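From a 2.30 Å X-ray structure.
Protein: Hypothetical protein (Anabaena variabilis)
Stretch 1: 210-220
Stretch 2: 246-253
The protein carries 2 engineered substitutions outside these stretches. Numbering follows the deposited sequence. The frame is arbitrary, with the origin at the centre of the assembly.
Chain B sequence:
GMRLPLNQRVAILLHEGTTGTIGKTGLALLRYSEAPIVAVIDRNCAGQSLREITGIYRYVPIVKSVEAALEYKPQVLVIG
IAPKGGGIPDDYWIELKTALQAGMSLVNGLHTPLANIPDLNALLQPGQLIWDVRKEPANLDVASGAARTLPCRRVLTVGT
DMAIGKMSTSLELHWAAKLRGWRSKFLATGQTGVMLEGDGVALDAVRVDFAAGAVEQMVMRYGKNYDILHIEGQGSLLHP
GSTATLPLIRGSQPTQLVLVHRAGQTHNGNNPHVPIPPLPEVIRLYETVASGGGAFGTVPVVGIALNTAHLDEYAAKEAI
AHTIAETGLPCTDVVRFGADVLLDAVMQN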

# COMPACT_ATOMS: atom_id res chain seq x y z
N PHE B 210 3.40 -1.35 6.37
CA PHE B 210 2.57 -1.73 7.52
C PHE B 210 1.07 -1.88 7.23
O PHE B 210 0.29 -2.15 8.16
CB PHE B 210 2.77 -0.70 8.63
CG PHE B 210 4.21 -0.56 9.06
CD1 PHE B 210 4.86 -1.62 9.68
CD2 PHE B 210 4.90 0.63 8.85
CE1 PHE B 210 6.18 -1.50 10.10
CE2 PHE B 210 6.23 0.76 9.28
CZ PHE B 210 6.87 -0.31 9.90
N ALA B 211 0.70 -1.75 5.96
CA ALA B 211 -0.70 -1.76 5.55
C ALA B 211 -1.41 -3.06 5.89
O ALA B 211 -2.48 -3.04 6.51
CB ALA B 211 -0.83 -1.45 4.04
N ALA B 212 -0.82 -4.19 5.49
CA ALA B 212 -1.40 -5.49 5.77
C ALA B 212 -1.46 -5.73 7.28
O ALA B 212 -2.42 -6.30 7.79
CB ALA B 212 -0.60 -6.59 5.08
N GLY B 213 -0.42 -5.27 7.97
CA GLY B 213 -0.31 -5.41 9.43
C GLY B 213 -1.38 -4.61 10.15
O GLY B 213 -1.87 -5.02 11.21
N ALA B 214 -1.76 -3.48 9.57
CA ALA B 214 -2.81 -2.63 10.13
C ALA B 214 -4.14 -3.36 10.07
O ALA B 214 -4.95 -3.27 10.98
CB ALA B 214 -2.89 -1.29 9.36
N VAL B 215 -4.37 -4.07 8.98
CA VAL B 215 -5.62 -4.84 8.80
C VAL B 215 -5.58 -6.07 9.71
O VAL B 215 -6.53 -6.33 10.44
CB VAL B 215 -5.84 -5.25 7.31
CG1 VAL B 215 -7.08 -6.13 7.16
CG2 VAL B 215 -5.94 -4.02 6.42
N GLU B 216 -4.47 -6.80 9.67
CA GLU B 216 -4.33 -7.99 10.51
C GLU B 216 -4.57 -7.67 11.99
O GLU B 216 -5.29 -8.38 12.67
CB GLU B 216 -2.94 -8.59 10.33
CG GLU B 216 -2.73 -9.87 11.06
CD GLU B 216 -1.35 -10.42 10.86
OE1 GLU B 216 -0.39 -9.85 11.43
OE2 GLU B 216 -1.21 -11.43 10.16
N GLN B 217 -3.96 -6.59 12.46
CA GLN B 217 -4.08 -6.19 13.85
C GLN B 217 -5.53 -5.97 14.29
O GLN B 217 -5.93 -6.42 15.35
CB GLN B 217 -3.27 -4.91 14.08
CG GLN B 217 -3.01 -4.57 15.51
CD GLN B 217 -2.54 -3.14 15.66
OE1 GLN B 217 -3.27 -2.19 15.29
NE2 GLN B 217 -1.33 -2.96 16.22
N MSE B 218 -6.31 -5.29 13.47
CA MSE B 218 -7.72 -5.03 13.80
C MSE B 218 -8.52 -6.32 13.79
O MSE B 218 -9.34 -6.57 14.68
CB MSE B 218 -8.31 -4.03 12.79
CG MSE B 218 -9.76 -3.65 13.05
SE MSE B 218 -10.40 -2.29 11.80
CE MSE B 218 -9.89 -3.24 10.24
N VAL B 219 -8.29 -7.14 12.77
CA VAL B 219 -8.98 -8.42 12.61
C VAL B 219 -8.64 -9.40 13.75
O VAL B 219 -9.51 -10.14 14.20
CB VAL B 219 -8.65 -9.04 11.23
CG1 VAL B 219 -9.06 -10.49 11.14
CG2 VAL B 219 -9.30 -8.18 10.09
N MSE B 220 -7.40 -9.40 14.21
CA MSE B 220 -7.04 -10.27 15.34
C MSE B 220 -7.62 -9.76 16.67
O MSE B 220 -7.82 -10.54 17.59
CB MSE B 220 -5.52 -10.39 15.48
CG MSE B 220 -4.83 -11.07 14.32
SE MSE B 220 -5.37 -12.90 14.11
CE MSE B 220 -4.53 -13.67 15.65
N LEU B 246 -5.22 -4.93 -1.82
CA LEU B 246 -4.28 -6.01 -1.56
C LEU B 246 -4.05 -6.24 -0.05
O LEU B 246 -4.24 -7.37 0.42
CB LEU B 246 -2.98 -5.83 -2.34
CG LEU B 246 -1.92 -6.92 -2.25
CD1 LEU B 246 -2.48 -8.33 -2.58
CD2 LEU B 246 -0.74 -6.55 -3.16
N PRO B 247 -3.65 -5.19 0.72
CA PRO B 247 -3.53 -5.39 2.17
C PRO B 247 -4.83 -5.81 2.87
O PRO B 247 -4.78 -6.52 3.87
CB PRO B 247 -3.04 -4.03 2.69
CG PRO B 247 -3.30 -3.05 1.57
CD PRO B 247 -3.21 -3.84 0.32
N LEU B 248 -5.99 -5.37 2.38
CA LEU B 248 -7.26 -5.82 2.98
C LEU B 248 -7.39 -7.33 2.88
O LEU B 248 -7.68 -8.00 3.87
CB LEU B 248 -8.45 -5.13 2.32
CG LEU B 248 -8.61 -3.66 2.74
CD1 LEU B 248 -9.63 -2.95 1.87
CD2 LEU B 248 -8.98 -3.55 4.19
N ILE B 249 -7.13 -7.86 1.69
CA ILE B 249 -7.17 -9.31 1.44
C ILE B 249 -6.08 -10.07 2.24
O ILE B 249 -6.35 -11.09 2.85
CB ILE B 249 -7.01 -9.60 -0.07
CG1 ILE B 249 -8.26 -9.15 -0.81
CG2 ILE B 249 -6.77 -11.08 -0.31
CD1 ILE B 249 -8.20 -9.28 -2.34
N ARG B 250 -4.85 -9.57 2.20
CA ARG B 250 -3.74 -10.24 2.87
C ARG B 250 -3.87 -10.14 4.38
O ARG B 250 -3.69 -11.14 5.10
CB ARG B 250 -2.42 -9.63 2.40
CG ARG B 250 -2.11 -9.88 0.93
CD ARG B 250 -1.54 -11.28 0.69
NE ARG B 250 -1.29 -11.53 -0.73
CZ ARG B 250 -2.21 -11.92 -1.60
NH1 ARG B 250 -3.46 -12.19 -1.22
NH2 ARG B 250 -1.87 -12.08 -2.88
N GLY B 251 -4.18 -8.95 4.88
CA GLY B 251 -4.33 -8.77 6.32
C GLY B 251 -5.49 -9.53 6.94
O GLY B 251 -5.35 -10.10 8.01
N SER B 252 -6.64 -9.56 6.25
CA SER B 252 -7.85 -10.18 6.79
C SER B 252 -7.98 -11.65 6.50
O SER B 252 -8.78 -12.30 7.15
CB SER B 252 -9.10 -9.45 6.29
OG SER B 252 -9.27 -9.60 4.89
N GLN B 253 -7.24 -12.18 5.52
CA GLN B 253 -7.31 -13.60 5.15
C GLN B 253 -8.79 -13.99 5.01
O GLN B 253 -9.28 -14.90 5.67
CB GLN B 253 -6.62 -14.46 6.22
CG GLN B 253 -5.13 -14.16 6.37
CD GLN B 253 -4.28 -14.75 5.23
OE1 GLN B 253 -4.12 -15.97 5.15
NE2 GLN B 253 -3.71 -13.89 4.41
O HOH W 1 -3.55 -12.11 8.66

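V215 forms the apolar centre of this contact, its side chain sitting as a knob among P247, L248, G251 and S252. A β-branched valine suits the site because its two methyls diverge: V215 CG2 meets L248 CD2 at 3.8 Å, while V215 CG1 lies 3.6 Å from S252 N. The CA-to-CB bond of L248 points away, yet its side-chain end returns to the contact.

The helices cross at -46° and their axes approach to 7.3 Å, close enough for the backbones to touch where G251 lies against A212 and E216. At G251 an ideal CB would lie 2.5 Å from V215 CB and 2.6 Å from A212 O, so only glycine's bare backbone fits this spacing. Backbone therefore meets backbone: G251 CA approaches A212 O at 3.5 Å, and E216 CA approaches G251 O at 3.4 Å, both CA-H...O contacts. Toward the start of the two stretches, the compact alanine A211 places its CB 3.7 Å from P247 CB; toward their later residues, V219 CG2 lies 4.0 Å from S252 CB. Serine is small enough to present CB to V215 and V219 while its hydroxyl is satisfied within its own helix, S252 OG donating to L248 O at 2.5 Å, a very short bond.

No direct hydrogen bond joins the two stretches. At the polar edge the extended E216 side chain carries its carboxylate to a water whose O lies 2.9 Å from E216 OE2 and 2.8 Å from G251 O, linking the two through hydrogen bonds.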